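PDB 4YKI: ML032222a iGluR from Mnemiopsis leidyi, which binds glycine in the clamshell ligand-binding domain of a ctenophore ionotropic glutamate receptor subunit and so probably helps open a glycine-activated ion channel. Local coordinates for residues L5-E17 with L49-F63. Residues are numbered along the deposited sequence; the frame is centred on the assembly and turned at random.
Sequences LIGRHLRLGSVEE and LGFTYEYIQPDDRKF. With GLY (glycine), chain E.
L10 and F51 pack tightly at the buried side of two parallel strands, 9-13 and 52-56. L10 CD1 sits over the centre of the F51 ring, 3.7 Å from its centroid, a CH-pi contact. F51 can offer that face because its CG stands between its own backbone N and carbonyl carbon (chi1 61°). Further along, L12 CD1 lies 3.8 Å from Y53 CB, while L12 CB meets CD1 of Y55. The backbones are laced from G7 N to I56 O, ending in a long, weak bond from S14 N.

The other side, with H9, T52, R11, E54 and I56, is looser and faces solvent more. Here the H9 ring bridges two neighbours edge-on: ND1 is 2.8 Å from T52 OG1, and NE2 donates in the ring plane to the anti lone pair of E54 OE1, also at 2.8 Å, which fixes the ring's rotation. R11 lays its CB and CG beside I56 CD1, and its guanidinium turns off to a salt bridge with D86.

Past the strands the segments close on the bound glycine. F63 puts one face over the ligand CA, while V15 CG2 reaches F63 CE1 at 3.6 Å and E17 OE1 approaches the same carbon, its charge paired with R144. Cutting F63 back to an alanine is likely to uncover one side of the ligand and leave V15 CG2 and the E17 carboxylate without the ring they border.

Helix 37-49, at the end of the connection between the strands, completes a right-handed beta-alpha-beta crossover, its V42 and V43 packing on L12, Y53 and Y55; strand 87-89 flanks 9-13 on its other edge, and helix 75-81 brings M76 against V15 and F63.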
loop_
_atom_site.group_PDB
_atom_site.type_symbol
_atom_site.label_atom_id
_atom_site.label_comp_id
_atom_site.label_asym_id
_atom_site.label_seq_id
_atom_site.Cartn_x
_atom_site.Cartn_y
_atom_site.Cartn_z
ATOM N N LEU B 5 12.191 21.215 -4.108
ATOM C CA LEU B 5 12.896 21.067 -2.840
ATOM C C LEU B 5 14.359 21.502 -2.882
ATOM O O LEU B 5 15.048 21.471 -1.851
ATOM C CB LEU B 5 12.791 19.614 -2.383
ATOM C CG LEU B 5 11.481 19.266 -1.677
ATOM C CD1 LEU B 5 11.244 17.780 -1.625
ATOM C CD2 LEU B 5 11.456 19.835 -0.269
ATOM N N ILE B 6 14.854 21.920 -4.035
ATOM C CA ILE B 6 16.272 22.258 -4.127
ATOM C C ILE B 6 16.611 23.470 -3.252
ATOM O O ILE B 6 16.028 24.555 -3.390
ATOM C CB ILE B 6 16.691 22.507 -5.585
ATOM C CG1 ILE B 6 16.408 21.265 -6.441
ATOM C CG2 ILE B 6 18.175 22.833 -5.642
ATOM C CD1 ILE B 6 16.574 21.487 -7.932
ATOM N N GLY B 7 17.549 23.279 -2.332
ATOM C CA GLY B 7 17.963 24.336 -1.421
ATOM C C GLY B 7 17.069 24.514 -0.185
ATOM O O GLY B 7 17.422 25.260 0.715
ATOM N N ARG B 8 15.930 23.839 -0.122
ATOM C CA ARG B 8 15.061 23.928 1.045
ATOM C C ARG B 8 15.700 23.246 2.240
ATOM O O ARG B 8 16.529 22.357 2.084
ATOM C CB ARG B 8 13.699 23.291 0.744
ATOM C CG ARG B 8 12.942 23.939 -0.419
ATOM C CD ARG B 8 12.373 25.305 -0.110
ATOM N NE ARG B 8 11.720 25.835 -1.306
ATOM C CZ ARG B 8 10.915 26.880 -1.333
ATOM N NH1 ARG B 8 10.615 27.537 -0.229
ATOM N NH2 ARG B 8 10.390 27.259 -2.482
ATOM N N HIS B 9 15.303 23.679 3.426
ATOM C CA HIS B 9 15.686 23.023 4.673
ATOM C C HIS B 9 14.423 22.487 5.327
ATOM O O HIS B 9 13.599 23.257 5.809
ATOM C CB HIS B 9 16.386 23.983 5.634
ATOM C CG HIS B 9 16.828 23.319 6.900
ATOM N ND1 HIS B 9 17.880 22.426 6.938
ATOM C CD2 HIS B 9 16.315 23.361 8.154
ATOM C CE1 HIS B 9 18.013 21.972 8.172
ATOM N NE2 HIS B 9 17.069 22.516 8.927
ATOM N N LEU B 10 14.270 21.172 5.321
ATOM C CA LEU B 10 13.105 20.528 5.879
ATOM C C LEU B 10 13.288 20.176 7.353
ATOM O O LEU B 10 14.318 19.667 7.755
ATOM C CB LEU B 10 12.753 19.262 5.093
ATOM C CG LEU B 10 12.399 19.402 3.607
ATOM C CD1 LEU B 10 11.936 18.057 3.039
ATOM C CD2 LEU B 10 11.342 20.496 3.393
ATOM N N ARG B 11 12.249 20.430 8.134
ATOM C CA ARG B 11 12.149 19.968 9.501
ATOM C C ARG B 11 11.302 18.709 9.471
ATOM O O ARG B 11 10.154 18.750 9.027
ATOM C CB ARG B 11 11.525 21.047 10.393
ATOM C CG ARG B 11 12.335 22.365 10.508
ATOM C CD ARG B 11 12.062 23.426 9.407
ATOM N NE ARG B 11 10.644 23.478 9.121
ATOM C CZ ARG B 11 9.717 24.068 9.860
ATOM N NH1 ARG B 11 10.050 24.841 10.888
ATOM N NH2 ARG B 11 8.440 23.887 9.534
ATOM N N LEU B 12 11.875 17.603 9.908
ATOM C CA LEU B 12 11.233 16.292 9.788
ATOM C C LEU B 12 10.841 15.760 11.149
ATOM O O LEU B 12 11.692 15.613 12.029
ATOM C CB LEU B 12 12.174 15.296 9.099
ATOM C CG LEU B 12 12.648 15.724 7.704
ATOM C CD1 LEU B 12 13.622 14.675 7.171
ATOM C CD2 LEU B 12 11.474 15.922 6.758
ATOM N N GLY B 13 9.557 15.496 11.355
ATOM C CA GLY B 13 9.108 14.903 12.600
ATOM C C GLY B 13 9.490 13.441 12.664
ATOM O O GLY B 13 9.271 12.700 11.693
ATOM N N SER B 14 10.004 13.007 13.801
ATOM C CA SER B 14 10.323 11.610 13.998
ATOM C C SER B 14 10.512 11.321 15.479
ATOM O O SER B 14 10.614 12.247 16.305
ATOM C CB SER B 14 11.585 11.193 13.210
ATOM O OG SER B 14 11.591 9.792 12.971
ATOM N N VAL B 15 10.535 10.031 15.790
ATOM C CA VAL B 15 10.887 9.511 17.104
ATOM C C VAL B 15 11.572 8.165 16.895
ATOM O O VAL B 15 11.455 7.569 15.833
ATOM C CB VAL B 15 9.660 9.288 18.029
ATOM C CG1 VAL B 15 8.978 10.574 18.369
ATOM C CG2 VAL B 15 8.662 8.286 17.452
ATOM N N GLU B 16 12.249 7.653 17.910
ATOM C CA GLU B 16 12.753 6.289 17.824
ATOM C C GLU B 16 11.600 5.298 17.726
ATOM O O GLU B 16 10.640 5.388 18.470
ATOM C CB GLU B 16 13.631 5.927 19.010
ATOM C CG GLU B 16 14.111 4.492 19.026
ATOM C CD GLU B 16 15.289 4.340 19.957
ATOM O OE1 GLU B 16 15.083 4.353 21.188
ATOM O OE2 GLU B 16 16.426 4.312 19.479
ATOM N N GLU B 17 11.719 4.359 16.790
ATOM C CA GLU B 17 10.816 3.220 16.637
ATOM C C GLU B 17 11.566 2.176 15.812
ATOM O O GLU B 17 11.576 2.234 14.581
ATOM C CB GLU B 17 9.514 3.609 15.934
ATOM C CG GLU B 17 8.591 2.411 15.700
ATOM C CD GLU B 17 7.178 2.599 16.196
ATOM O OE1 GLU B 17 7.003 2.999 17.360
ATOM O OE2 GLU B 17 6.225 2.314 15.430
ATOM N N LEU B 49 16.796 15.039 -4.151
ATOM C CA LEU B 49 15.910 16.201 -4.278
ATOM C C LEU B 49 16.555 17.522 -3.871
ATOM O O LEU B 49 15.992 18.590 -4.115
ATOM C CB LEU B 49 14.635 15.975 -3.476
ATOM C CG LEU B 49 13.717 14.898 -4.062
ATOM C CD1 LEU B 49 12.629 14.467 -3.103
ATOM C CD2 LEU B 49 13.069 15.404 -5.360
ATOM N N GLY B 50 17.725 17.451 -3.242
ATOM C CA GLY B 50 18.543 18.628 -3.008
ATOM C C GLY B 50 18.204 19.452 -1.787
ATOM O O GLY B 50 18.559 20.630 -1.745
ATOM N N PHE B 51 17.546 18.859 -0.794
ATOM C CA PHE B 51 17.243 19.574 0.442
ATOM C C PHE B 51 18.203 19.189 1.555
ATOM O O PHE B 51 18.812 18.130 1.509
ATOM C CB PHE B 51 15.781 19.361 0.901
ATOM C CG PHE B 51 15.394 17.911 1.198
ATOM C CD1 PHE B 51 15.626 17.345 2.453
ATOM C CD2 PHE B 51 14.758 17.122 0.241
ATOM C CE1 PHE B 51 15.247 16.047 2.722
ATOM C CE2 PHE B 51 14.385 15.807 0.524
ATOM C CZ PHE B 51 14.625 15.280 1.758
ATOM N N THR B 52 18.342 20.075 2.534
ATOM C CA THR B 52 18.945 19.720 3.813
ATOM C C THR B 52 17.819 19.471 4.807
ATOM O O THR B 52 16.666 19.789 4.538
ATOM C CB THR B 52 19.873 20.816 4.339
ATOM O OG1 THR B 52 19.130 22.024 4.517
ATOM C CG2 THR B 52 21.009 21.070 3.384
ATOM N N TYR B 53 18.116 18.881 5.949
ATOM C CA TYR B 53 17.063 18.539 6.884
ATOM C C TYR B 53 17.590 18.443 8.301
ATOM O O TYR B 53 18.804 18.400 8.549
ATOM C CB TYR B 53 16.383 17.205 6.484
ATOM C CG TYR B 53 17.329 16.032 6.476
ATOM C CD1 TYR B 53 18.114 15.770 5.368
ATOM C CD2 TYR B 53 17.484 15.229 7.595
ATOM C CE1 TYR B 53 19.012 14.742 5.356
ATOM C CE2 TYR B 53 18.395 14.182 7.594
ATOM C CZ TYR B 53 19.162 13.949 6.464
ATOM O OH TYR B 53 20.079 12.937 6.411
ATOM N N GLU B 54 16.649 18.423 9.231
ATOM C CA GLU B 54 16.900 18.076 10.619
ATOM C C GLU B 54 15.689 17.324 11.116
ATOM O O GLU B 54 14.610 17.440 10.545
ATOM C CB GLU B 54 17.130 19.327 11.470
ATOM C CG GLU B 54 15.885 20.214 11.602
ATOM C CD GLU B 54 16.171 21.501 12.324
ATOM O OE1 GLU B 54 16.449 22.499 11.625
ATOM O OE2 GLU B 54 16.120 21.510 13.575
ATOM N N TYR B 55 15.855 16.585 12.205
ATOM C CA TYR B 55 14.759 15.871 12.827
ATOM C C TYR B 55 14.315 16.576 14.100
ATOM O O TYR B 55 15.155 17.022 14.890
ATOM C CB TYR B 55 15.186 14.442 13.144
ATOM C CG TYR B 55 15.498 13.552 11.957
ATOM C CD1 TYR B 55 14.482 13.049 11.155
ATOM C CD2 TYR B 55 16.798 13.190 11.656
ATOM C CE1 TYR B 55 14.761 12.222 10.095
ATOM C CE2 TYR B 55 17.090 12.363 10.591
ATOM C CZ TYR B 55 16.064 11.867 9.824
ATOM O OH TYR B 55 16.323 10.999 8.782
ATOM N N ILE B 56 13.012 16.655 14.300
ATOM C CA ILE B 56 12.410 17.299 15.471
ATOM C C ILE B 56 11.434 16.311 16.103
ATOM O O ILE B 56 10.482 15.839 15.464
ATOM C CB ILE B 56 11.663 18.598 15.099
ATOM C CG1 ILE B 56 12.661 19.589 14.470
ATOM C CG2 ILE B 56 10.916 19.207 16.329
ATOM C CD1 ILE B 56 12.135 20.968 14.183
ATOM N N GLN B 57 11.693 15.986 17.366
ATOM C CA GLN B 57 10.812 15.107 18.112
ATOM C C GLN B 57 9.787 15.901 18.895
ATOM O O GLN B 57 10.095 16.942 19.438
ATOM C CB GLN B 57 11.624 14.260 19.081
ATOM C CG GLN B 57 12.752 13.497 18.452
ATOM C CD GLN B 57 13.291 12.450 19.383
ATOM O OE1 GLN B 57 12.578 11.523 19.775
ATOM N NE2 GLN B 57 14.560 12.589 19.760
ATOM N N PRO B 58 8.555 15.397 19.000
ATOM C CA PRO B 58 7.582 16.086 19.850
ATOM C C PRO B 58 7.956 15.936 21.313
ATOM O O PRO B 58 8.395 14.864 21.730
ATOM C CB PRO B 58 6.273 15.356 19.558
ATOM C CG PRO B 58 6.713 13.978 19.220
ATOM C CD PRO B 58 8.015 14.145 18.455
ATOM N N ASP B 59 7.787 16.999 22.083
ATOM C CA ASP B 59 8.086 16.939 23.497
ATOM C C ASP B 59 7.294 15.837 24.220
ATOM O O ASP B 59 7.782 15.225 25.172
ATOM C CB ASP B 59 7.790 18.306 24.132
ATOM C CG ASP B 59 8.646 19.423 23.554
ATOM O OD1 ASP B 59 9.814 19.151 23.222
ATOM O OD2 ASP B 59 8.166 20.583 23.470
ATOM N N ASP B 60 6.075 15.570 23.768
ATOM C CA ASP B 60 5.239 14.571 24.421
ATOM C C ASP B 60 5.619 13.133 24.031
ATOM O O ASP B 60 5.100 12.205 24.620
ATOM C CB ASP B 60 3.734 14.856 24.206
ATOM C CG ASP B 60 3.270 14.780 22.746
ATOM O OD1 ASP B 60 3.977 14.198 21.886
ATOM O OD2 ASP B 60 2.147 15.291 22.501
ATOM N N ARG B 61 6.523 12.974 23.054
ATOM C CA ARG B 61 7.008 11.687 22.540
ATOM C C ARG B 61 5.882 10.742 22.065
ATOM O O ARG B 61 6.023 9.530 22.063
ATOM C CB ARG B 61 8.006 11.047 23.514
ATOM C CG ARG B 61 9.326 11.871 23.754
ATOM C CD ARG B 61 10.207 11.999 22.467
ATOM N NE ARG B 61 11.583 12.440 22.740
ATOM C CZ ARG B 61 11.964 13.707 22.881
ATOM N NH1 ARG B 61 11.084 14.688 22.768
ATOM N NH2 ARG B 61 13.240 14.001 23.110
ATOM N N LYS B 62 4.781 11.335 21.626
ATOM C CA LYS B 62 3.671 10.581 21.059
ATOM C C LYS B 62 3.689 10.600 19.526
ATOM O O LYS B 62 4.209 11.526 18.903
ATOM C CB LYS B 62 2.325 11.151 21.531
ATOM C CG LYS B 62 2.173 11.344 23.028
ATOM C CD LYS B 62 2.463 10.081 23.811
ATOM C CE LYS B 62 2.276 10.332 25.294
ATOM N NZ LYS B 62 2.822 9.247 26.143
ATOM N N PHE B 63 3.069 9.599 18.919
ATOM C CA PHE B 63 2.852 9.602 17.482
ATOM C C PHE B 63 1.761 10.618 17.117
ATOM O O PHE B 63 1.977 11.495 16.282
ATOM C CB PHE B 63 2.531 8.190 16.962
ATOM C CG PHE B 63 3.747 7.395 16.575
ATOM C CD1 PHE B 63 4.623 6.927 17.537
ATOM C CD2 PHE B 63 4.027 7.134 15.248
ATOM C CE1 PHE B 63 5.756 6.208 17.176
ATOM C CE2 PHE B 63 5.155 6.426 14.886
ATOM C CZ PHE B 63 6.024 5.966 15.851
HETATM N N GLY E . 3.258 3.423 13.899
HETATM C CA GLY E . 2.519 4.040 15.025
HETATM C C GLY E . 1.612 5.175 14.612
HETATM O O GLY E . 0.880 5.675 15.492
HETATM O OXT GLY E . 1.638 5.586 13.432
HETATM O O HOH W 1 13.555 18.999 -5.617
HETATM O O HOH W 2 19.208 24.076 2.679
HETATM O O HOH W 3 12.642 8.977 20.479
#